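Local coordinates for chromosomal replication initiator protein DnaA (Thermotoga maritima, PDB 2Z4S) that probably initiates and regulates chromosomal replication, binding the origin in its ATP-bound form and assembling on it as a right-handed spiral filament, at residues Asn106-Pro111 with Lys269-Lys274; Leu141-Leu146 with Ala258-Pro263; Arg303-Lys308 with Leu327-Phe332. One frame throughout, in Å; residues are numbered along the deposited sequence.

Interaction 1: residues Asn106-Pro111 with Lys269-Lys274; sequences NFVVGP and KSIARK. With ADP (adenosine-5'-diphosphate), chain C.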
# COMPACT_ATOMS: atom_id res chain seq x y z
N ASN A 106 -12.66 -1.68 3.21
CA ASN A 106 -12.16 -1.18 4.48
C ASN A 106 -11.43 0.13 4.29
O ASN A 106 -10.70 0.59 5.18
CB ASN A 106 -11.23 -2.19 5.14
CG ASN A 106 -11.89 -3.53 5.29
OD1 ASN A 106 -13.10 -3.61 5.46
ND2 ASN A 106 -11.10 -4.59 5.23
N PHE A 107 -11.63 0.74 3.13
CA PHE A 107 -10.97 1.99 2.85
C PHE A 107 -11.97 3.12 2.92
O PHE A 107 -12.89 3.22 2.12
CB PHE A 107 -10.31 1.96 1.46
CG PHE A 107 -9.27 3.04 1.26
CD1 PHE A 107 -7.93 2.80 1.55
CD2 PHE A 107 -9.64 4.30 0.80
CE1 PHE A 107 -6.99 3.80 1.40
CE2 PHE A 107 -8.70 5.30 0.65
CZ PHE A 107 -7.37 5.05 0.95
N VAL A 108 -11.78 3.97 3.91
CA VAL A 108 -12.62 5.14 4.13
C VAL A 108 -12.14 6.25 3.18
O VAL A 108 -10.96 6.62 3.20
CB VAL A 108 -12.47 5.60 5.59
CG1 VAL A 108 -13.10 6.96 5.78
CG2 VAL A 108 -13.08 4.56 6.50
N VAL A 109 -13.05 6.78 2.37
CA VAL A 109 -12.68 7.85 1.44
C VAL A 109 -12.78 9.24 2.07
O VAL A 109 -13.52 9.46 3.02
CB VAL A 109 -13.53 7.81 0.18
CG1 VAL A 109 -13.08 8.88 -0.78
CG2 VAL A 109 -13.42 6.44 -0.45
N GLY A 110 -12.01 10.18 1.53
CA GLY A 110 -12.00 11.53 2.04
C GLY A 110 -11.31 12.43 1.03
O GLY A 110 -10.66 11.94 0.11
N PRO A 111 -11.41 13.75 1.19
CA PRO A 111 -10.77 14.66 0.24
C PRO A 111 -9.32 14.31 -0.11
O PRO A 111 -8.92 14.37 -1.27
CB PRO A 111 -10.89 16.02 0.92
CG PRO A 111 -10.93 15.65 2.39
CD PRO A 111 -11.84 14.47 2.40
N LYS A 269 -11.17 10.14 12.11
CA LYS A 269 -12.09 9.50 13.05
C LYS A 269 -12.85 8.34 12.43
O LYS A 269 -12.98 7.28 13.05
CB LYS A 269 -13.07 10.52 13.63
CG LYS A 269 -12.37 11.53 14.53
CD LYS A 269 -13.32 12.44 15.30
CE LYS A 269 -12.53 13.53 16.03
NZ LYS A 269 -13.38 14.51 16.78
N SER A 270 -13.35 8.54 11.22
CA SER A 270 -14.08 7.48 10.54
C SER A 270 -13.12 6.33 10.26
O SER A 270 -13.49 5.16 10.34
CB SER A 270 -14.68 7.99 9.23
OG SER A 270 -15.45 9.15 9.45
N ILE A 271 -11.89 6.66 9.91
CA ILE A 271 -10.91 5.62 9.64
C ILE A 271 -10.67 4.88 10.95
O ILE A 271 -10.62 3.64 10.98
CB ILE A 271 -9.58 6.22 9.13
CG1 ILE A 271 -9.78 6.79 7.72
CG2 ILE A 271 -8.48 5.16 9.13
CD1 ILE A 271 -8.56 7.47 7.17
N ALA A 272 -10.55 5.64 12.03
CA ALA A 272 -10.34 5.07 13.35
C ALA A 272 -11.44 4.06 13.65
O ALA A 272 -11.16 2.94 14.09
CB ALA A 272 -10.35 6.17 14.38
N ARG A 273 -12.68 4.46 13.40
CA ARG A 273 -13.82 3.58 13.65
C ARG A 273 -13.75 2.32 12.80
O ARG A 273 -14.01 1.22 13.28
CB ARG A 273 -15.14 4.30 13.34
CG ARG A 273 -15.36 5.59 14.12
CD ARG A 273 -16.83 6.03 14.04
NE ARG A 273 -17.06 7.38 14.58
CZ ARG A 273 -17.03 8.50 13.85
NH1 ARG A 273 -16.80 8.44 12.54
NH2 ARG A 273 -17.25 9.68 14.42
N LYS A 274 -13.40 2.49 11.53
CA LYS A 274 -13.30 1.36 10.60
C LYS A 274 -12.18 0.44 11.01
O LYS A 274 -12.26 -0.76 10.81
CB LYS A 274 -13.04 1.85 9.18
CG LYS A 274 -13.13 0.75 8.12
CD LYS A 274 -14.55 0.28 7.93
CE LYS A 274 -14.65 -0.75 6.83
NZ LYS A 274 -16.03 -1.34 6.71
PB ADP C . 1.57 3.12 3.61
O1B ADP C . 0.78 3.40 2.40
O2B ADP C . 2.56 4.33 3.86
O3B ADP C . 2.39 1.74 3.43
PA ADP C . -0.44 1.82 4.77
O1A ADP C . -1.31 1.98 3.59
O2A ADP C . 0.31 0.41 4.66
O3A ADP C . 0.64 3.02 4.90
O5' ADP C . -1.27 1.88 6.13
C5' ADP C . -2.21 0.86 6.02
C4' ADP C . -3.06 0.75 7.25
O4' ADP C . -3.72 1.99 7.53
C3' ADP C . -4.06 -0.36 6.97
O3' ADP C . -3.93 -1.44 7.89
C2' ADP C . -5.42 0.30 7.00
O2' ADP C . -6.28 -0.34 7.96
C1' ADP C . -5.14 1.79 7.36
N9 ADP C . -5.68 2.72 6.36
C8 ADP C . -4.97 3.48 5.48
N7 ADP C . -5.77 4.21 4.76
C5 ADP C . -7.04 3.97 5.14
C6 ADP C . -8.31 4.44 4.74
N6 ADP C . -8.43 5.39 3.75
N1 ADP C . -9.41 3.95 5.36
C2 ADP C . -9.31 3.04 6.32
N3 ADP C . -8.13 2.57 6.72
C4 ADP C . -6.99 3.00 6.17
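Residues 106-111 run as an irregular loop past one side of the helix holding residues 269-274. Asn106 has its CG beside the backbone N, and its ND2 donates a hydrogen bond to the carbonyl of Asp101. OD1 meets the aliphatic end of Lys274, with CE 3.5 Å from Asn106 OD1. The two side chains cross at about a right angle. Lys274 is bent at its second torsion (chi2 70°), which brings CE up to Asn106; its NZ has a long, weak ion pair with Glu277.

Phe107 turns away from the helix. One ring face lies under the adenine amino group, with ADP N6 2.9 Å above the plane and over the ring centre.

Val108 does most of the joining. Its backbone reads the adenine edge twice: Val108 N donates to ADP N1 at 2.8 Å, and ADP N6 donates to Val108 O at 2.9 Å. Both bonds are nearly straight. The side chain points to the helix, where Val108 CB meets Ile271 CG1 at 3.6 Å. CG2 slides past Lys274 CB, and CG1 touches Ser270 CB. Ile271 also reaches the base, with CG2 3.6 Å from ADP N3. Asn106, Phe107, Val108 and Ile271 together line the adenine end of the ADP pocket.

After Val108, Val109 packs on Ser114 and Tyr117 of helix 114-125. Helix 265-279 is backed by helix 287-294, where Ala272 meets Leu288.

Interaction 2: residues Leu141-Leu146 with Ala258-Pro263; sequences LGKTHL and AKLEPP. With MG (magnesium ion), chain B; ADP (adenosine-5'-diphosphate), chain C.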
# COMPACT_ATOMS: atom_id res chain seq x y z
N LEU A 141 -0.41 6.15 4.55
CA LEU A 141 -1.45 6.95 3.95
C LEU A 141 -2.32 6.14 3.01
O LEU A 141 -3.12 6.70 2.27
CB LEU A 141 -0.88 8.13 3.19
CG LEU A 141 -0.03 9.14 3.94
CD1 LEU A 141 0.14 10.34 3.02
CD2 LEU A 141 -0.70 9.57 5.23
N GLY A 142 -2.14 4.83 3.01
CA GLY A 142 -2.98 4.01 2.16
C GLY A 142 -2.37 3.31 0.95
O GLY A 142 -3.05 2.50 0.31
N LYS A 143 -1.10 3.59 0.65
CA LYS A 143 -0.43 2.98 -0.50
C LYS A 143 -0.50 1.45 -0.52
O LYS A 143 -1.00 0.86 -1.48
CB LYS A 143 1.03 3.42 -0.56
CG LYS A 143 1.23 4.91 -0.51
CD LYS A 143 2.63 5.28 -0.91
CE LYS A 143 3.62 4.86 0.12
NZ LYS A 143 3.54 5.80 1.25
N THR A 144 -0.01 0.80 0.52
CA THR A 144 -0.05 -0.65 0.52
C THR A 144 -1.48 -1.15 0.48
O THR A 144 -1.83 -2.04 -0.29
CB THR A 144 0.59 -1.24 1.78
OG1 THR A 144 1.95 -0.79 1.90
CG2 THR A 144 0.55 -2.76 1.71
N HIS A 145 -2.30 -0.54 1.32
CA HIS A 145 -3.69 -0.92 1.43
C HIS A 145 -4.44 -0.79 0.12
O HIS A 145 -5.20 -1.67 -0.27
CB HIS A 145 -4.34 -0.08 2.53
CG HIS A 145 -5.75 -0.45 2.81
ND1 HIS A 145 -6.37 -0.14 4.00
CD2 HIS A 145 -6.69 -1.07 2.05
CE1 HIS A 145 -7.63 -0.55 3.96
NE2 HIS A 145 -7.84 -1.12 2.79
N LEU A 146 -4.22 0.32 -0.58
CA LEU A 146 -4.89 0.55 -1.85
C LEU A 146 -4.38 -0.46 -2.87
O LEU A 146 -5.15 -1.10 -3.58
CB LEU A 146 -4.59 1.98 -2.32
CG LEU A 146 -5.72 2.91 -2.79
CD1 LEU A 146 -7.04 2.52 -2.15
CD2 LEU A 146 -5.35 4.36 -2.44
N ALA A 258 -1.78 8.86 -9.35
CA ALA A 258 -2.51 9.45 -8.22
C ALA A 258 -1.62 9.77 -7.01
O ALA A 258 -0.55 9.21 -6.84
CB ALA A 258 -3.62 8.52 -7.81
N LYS A 259 -2.10 10.69 -6.17
CA LYS A 259 -1.37 11.10 -4.96
C LYS A 259 -2.24 11.02 -3.69
O LYS A 259 -3.36 11.53 -3.66
CB LYS A 259 -0.87 12.53 -5.12
CG LYS A 259 -0.28 13.09 -3.86
CD LYS A 259 -0.05 14.57 -3.96
CE LYS A 259 0.61 15.09 -2.70
NZ LYS A 259 0.66 16.57 -2.66
N LEU A 260 -1.71 10.41 -2.64
CA LEU A 260 -2.43 10.32 -1.37
C LEU A 260 -1.93 11.43 -0.46
O LEU A 260 -0.75 11.77 -0.49
CB LEU A 260 -2.17 8.97 -0.71
CG LEU A 260 -2.84 7.73 -1.32
CD1 LEU A 260 -2.19 6.47 -0.80
CD2 LEU A 260 -4.30 7.71 -0.97
N GLU A 261 -2.82 12.05 0.31
CA GLU A 261 -2.41 13.09 1.26
C GLU A 261 -3.06 12.74 2.61
O GLU A 261 -4.11 12.09 2.64
CB GLU A 261 -2.81 14.48 0.77
CG GLU A 261 -2.11 14.90 -0.53
CD GLU A 261 -2.26 16.39 -0.88
OE1 GLU A 261 -1.49 17.23 -0.35
OE2 GLU A 261 -3.14 16.74 -1.70
N PRO A 262 -2.45 13.16 3.73
CA PRO A 262 -3.03 12.84 5.04
C PRO A 262 -4.48 13.30 5.17
O PRO A 262 -4.88 14.32 4.60
CB PRO A 262 -2.09 13.55 6.00
CG PRO A 262 -1.70 14.75 5.24
CD PRO A 262 -1.43 14.21 3.86
N PRO A 263 -5.30 12.53 5.91
CA PRO A 263 -6.71 12.91 6.07
C PRO A 263 -6.91 13.96 7.15
O PRO A 263 -6.02 14.18 7.97
CB PRO A 263 -7.37 11.57 6.42
CG PRO A 263 -6.33 10.88 7.21
CD PRO A 263 -5.05 11.18 6.45
MG MG B . 3.87 0.69 1.74
PB ADP C . 1.57 3.12 3.61
O1B ADP C . 0.78 3.40 2.40
O2B ADP C . 2.56 4.33 3.86
O3B ADP C . 2.39 1.74 3.43
PA ADP C . -0.44 1.82 4.77
O1A ADP C . -1.31 1.98 3.59
O2A ADP C . 0.31 0.41 4.66
O3A ADP C . 0.64 3.02 4.90
O5' ADP C . -1.27 1.88 6.13
C5' ADP C . -2.21 0.86 6.02
C4' ADP C . -3.06 0.75 7.25
O4' ADP C . -3.72 1.99 7.53
C3' ADP C . -4.06 -0.36 6.97
O3' ADP C . -3.93 -1.44 7.89
C2' ADP C . -5.42 0.30 7.00
O2' ADP C . -6.28 -0.34 7.96
C1' ADP C . -5.14 1.79 7.36
N9 ADP C . -5.68 2.72 6.36
C8 ADP C . -4.97 3.48 5.48
N7 ADP C . -5.77 4.21 4.76
C5 ADP C . -7.04 3.97 5.14
C6 ADP C . -8.31 4.44 4.74
N6 ADP C . -8.43 5.39 3.75
N1 ADP C . -9.41 3.95 5.36
C2 ADP C . -9.31 3.04 6.32
N3 ADP C . -8.13 2.57 6.72
C4 ADP C . -6.99 3.00 6.17
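Leu260 points its branched end into the turn where the phosphate-binding loop becomes a helix. Its CG lies beside the backbone N, and its two methyls part. CD1 lies against backbone, 3.4 Å from Lys143 N and close to the carbonyl of Leu141. CD2 meets Leu146 tip to tip, 3.8 Å from Leu146 CD2. Leu141 packs alongside, with Leu141 CB 4.2 Å from Leu260 CB, and its CD1 runs on to the ring of Pro262.

Lys143 crosses Leu260 obliquely: Lys143 CG is 3.8 Å from Leu260 CD1. Its chain then bends at the third and fourth torsions (-70° and -76°). That hydrogen-bonds Lys143 NZ to ADP O2B at 3.2 Å, while Gly137 O takes a second bond. An alanine here would remove both bonds and would probably weaken the hold on the beta phosphate.

Thr144 OG1 binds magnesium at 2.4 Å. ADP O3B binds it too, and Asp202 belongs to the same site. Gly142 is the N-cap, and Leu146 N bonds back to its carbonyl. At the phi of Gly142 (111°) a side chain would run into the preceding carbonyl. This is the Walker A P-loop of an AAA+ ATPase, packed against the chain that leads to helix 265-279.

Interaction 3: residues Arg303-Lys308 with Leu327-Phe332; sequences RGAIIK and LLLKDF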
# COMPACT_ATOMS: atom_id res chain seq x y z
N ARG A 303 -3.60 3.37 13.91
CA ARG A 303 -4.07 2.03 14.14
C ARG A 303 -3.25 1.41 15.25
O ARG A 303 -3.76 0.66 16.07
CB ARG A 303 -3.93 1.19 12.89
CG ARG A 303 -4.38 -0.22 13.06
CD ARG A 303 -3.31 -1.17 12.59
NE ARG A 303 -3.80 -2.53 12.56
CZ ARG A 303 -3.04 -3.59 12.33
NH1 ARG A 303 -1.74 -3.42 12.11
NH2 ARG A 303 -3.56 -4.81 12.33
N GLY A 304 -1.96 1.73 15.27
CA GLY A 304 -1.09 1.19 16.29
C GLY A 304 -1.67 1.46 17.66
O GLY A 304 -1.81 0.55 18.48
N ALA A 305 -2.01 2.72 17.91
CA ALA A 305 -2.58 3.10 19.19
C ALA A 305 -3.83 2.25 19.43
O ALA A 305 -3.97 1.62 20.48
CB ALA A 305 -2.93 4.57 19.16
N ILE A 306 -4.74 2.24 18.45
CA ILE A 306 -5.98 1.48 18.53
C ILE A 306 -5.71 0.02 18.85
O ILE A 306 -6.54 -0.64 19.46
CB ILE A 306 -6.76 1.55 17.22
CG1 ILE A 306 -7.00 3.02 16.84
CG2 ILE A 306 -8.07 0.80 17.34
CD1 ILE A 306 -7.52 3.85 17.98
N ILE A 307 -4.57 -0.49 18.42
CA ILE A 307 -4.23 -1.87 18.72
C ILE A 307 -3.70 -1.90 20.14
O ILE A 307 -4.12 -2.72 20.95
CB ILE A 307 -3.14 -2.42 17.79
CG1 ILE A 307 -3.68 -2.52 16.36
CG2 ILE A 307 -2.69 -3.79 18.28
CD1 ILE A 307 -4.97 -3.28 16.25
N LYS A 308 -2.79 -0.97 20.42
CA LYS A 308 -2.18 -0.84 21.74
C LYS A 308 -3.24 -0.94 22.82
O LYS A 308 -3.22 -1.87 23.63
CB LYS A 308 -1.46 0.51 21.85
CG LYS A 308 -0.79 0.78 23.18
CD LYS A 308 0.66 0.34 23.20
CE LYS A 308 1.27 0.66 24.55
NZ LYS A 308 0.90 2.04 24.99
N LEU A 327 -1.69 7.92 28.95
CA LEU A 327 -0.37 7.47 29.43
C LEU A 327 0.09 6.35 28.52
O LEU A 327 1.24 6.31 28.09
CB LEU A 327 -0.45 6.96 30.88
CG LEU A 327 0.67 6.06 31.45
CD1 LEU A 327 1.99 6.83 31.60
CD2 LEU A 327 0.21 5.50 32.79
N LEU A 328 -0.82 5.42 28.23
CA LEU A 328 -0.51 4.30 27.36
C LEU A 328 -0.03 4.82 26.00
O LEU A 328 0.99 4.36 25.48
CB LEU A 328 -1.76 3.44 27.18
CG LEU A 328 -2.21 2.61 28.38
CD1 LEU A 328 -3.63 2.10 28.18
CD2 LEU A 328 -1.25 1.45 28.57
N LEU A 329 -0.75 5.78 25.43
CA LEU A 329 -0.41 6.36 24.13
C LEU A 329 0.48 7.60 24.22
O LEU A 329 0.09 8.68 23.77
CB LEU A 329 -1.69 6.73 23.36
CG LEU A 329 -2.74 5.66 23.12
CD1 LEU A 329 -3.90 6.23 22.30
CD2 LEU A 329 -2.10 4.48 22.41
N LYS A 330 1.67 7.46 24.79
CA LYS A 330 2.56 8.61 24.91
C LYS A 330 3.55 8.68 23.76
O LYS A 330 4.07 9.75 23.45
CB LYS A 330 3.32 8.59 26.23
CG LYS A 330 2.58 9.20 27.40
CD LYS A 330 3.40 9.06 28.66
CE LYS A 330 2.71 9.66 29.86
NZ LYS A 330 3.62 9.61 31.05
N ASP A 331 3.80 7.55 23.13
CA ASP A 331 4.74 7.53 22.04
C ASP A 331 4.08 7.72 20.69
O ASP A 331 4.71 7.55 19.65
CB ASP A 331 5.52 6.23 22.07
CG ASP A 331 6.27 6.06 23.36
OD1 ASP A 331 7.14 6.91 23.65
OD2 ASP A 331 5.98 5.09 24.08
N PHE A 332 2.80 8.09 20.70
CA PHE A 332 2.05 8.30 19.48
C PHE A 332 1.65 9.77 19.34
O PHE A 332 1.24 10.21 18.27
CB PHE A 332 0.79 7.44 19.46
CG PHE A 332 1.06 5.97 19.54
CD1 PHE A 332 1.58 5.40 20.70
CD2 PHE A 332 0.79 5.14 18.47
CE1 PHE A 332 1.81 4.03 20.78
CE2 PHE A 332 1.02 3.76 18.54
CZ PHE A 332 1.52 3.21 19.69
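Helix 299-315 lies against the point where helix 322-328 ends: the CA atoms of Ala305 and Leu329 are 6.3 Å apart, and Leu329 is the first residue to leave helical backbone angles (psi 61°).

Ala305 is at the centre. Its CB sits over one face of the Phe332 ring, 4.2 Å from the ring centroid and 28° off the normal, a CH-pi contact. The same methyl touches Leu329, with Ala305 CB 3.4 Å from Leu329 CD2. Leu329 CD2 also lies above that face of the ring, 4.1 Å from its plane and shifted toward the rim. One methyl from each segment therefore shares one ring face. Phe332 has its CG beside the backbone N (chi1 -60°), which sends the ring toward the helix. Its CE2 comes obliquely to the backbone of Gly304, 3.6 Å from Gly304 C. Gly304 has no side chain, so the ring can approach the helix closely there.

Lys308 slides past Leu329 in the opposite direction. Lys308 CG is 4.0 Å from Leu329 CD2. The chain bends at its second torsion and runs on toward Leu328.

Val291 of helix 287-294 touches both Ala305 and Leu329, so the cluster reaches a third helix. The contact packs helix 299-315, at its part in the predicted AAA+ region (domain III), against the end of helix 322-328 in the predicted domain IV region. The clear contacts are apolar. The join thus rests mainly on the fit of methyl groups to an aromatic face, with the aliphatic part of Lys308 added alongside Leu329.

Interactions 1 and 2 touch, with centres about 12 Å apart, and both meet the same ADP. Interaction 1 serves the adenine end and interaction 2 the phosphate end. Along the chain, interaction 2 is nested inside the loop closed by interaction 1, and Pro263 leads from it into helix 265-279. Interaction 3 follows both in sequence. Its centre is about 18 Å from that of interaction 1 and 21 Å from that of interaction 2, and it touches neither. Helix 265-279 also packs on helix 299-315, through Met275 with Arg303 and Ile306. This gives a continuous path of packed helices from the nucleotide site to the predicted domain IV region, consistent with a structural link between them.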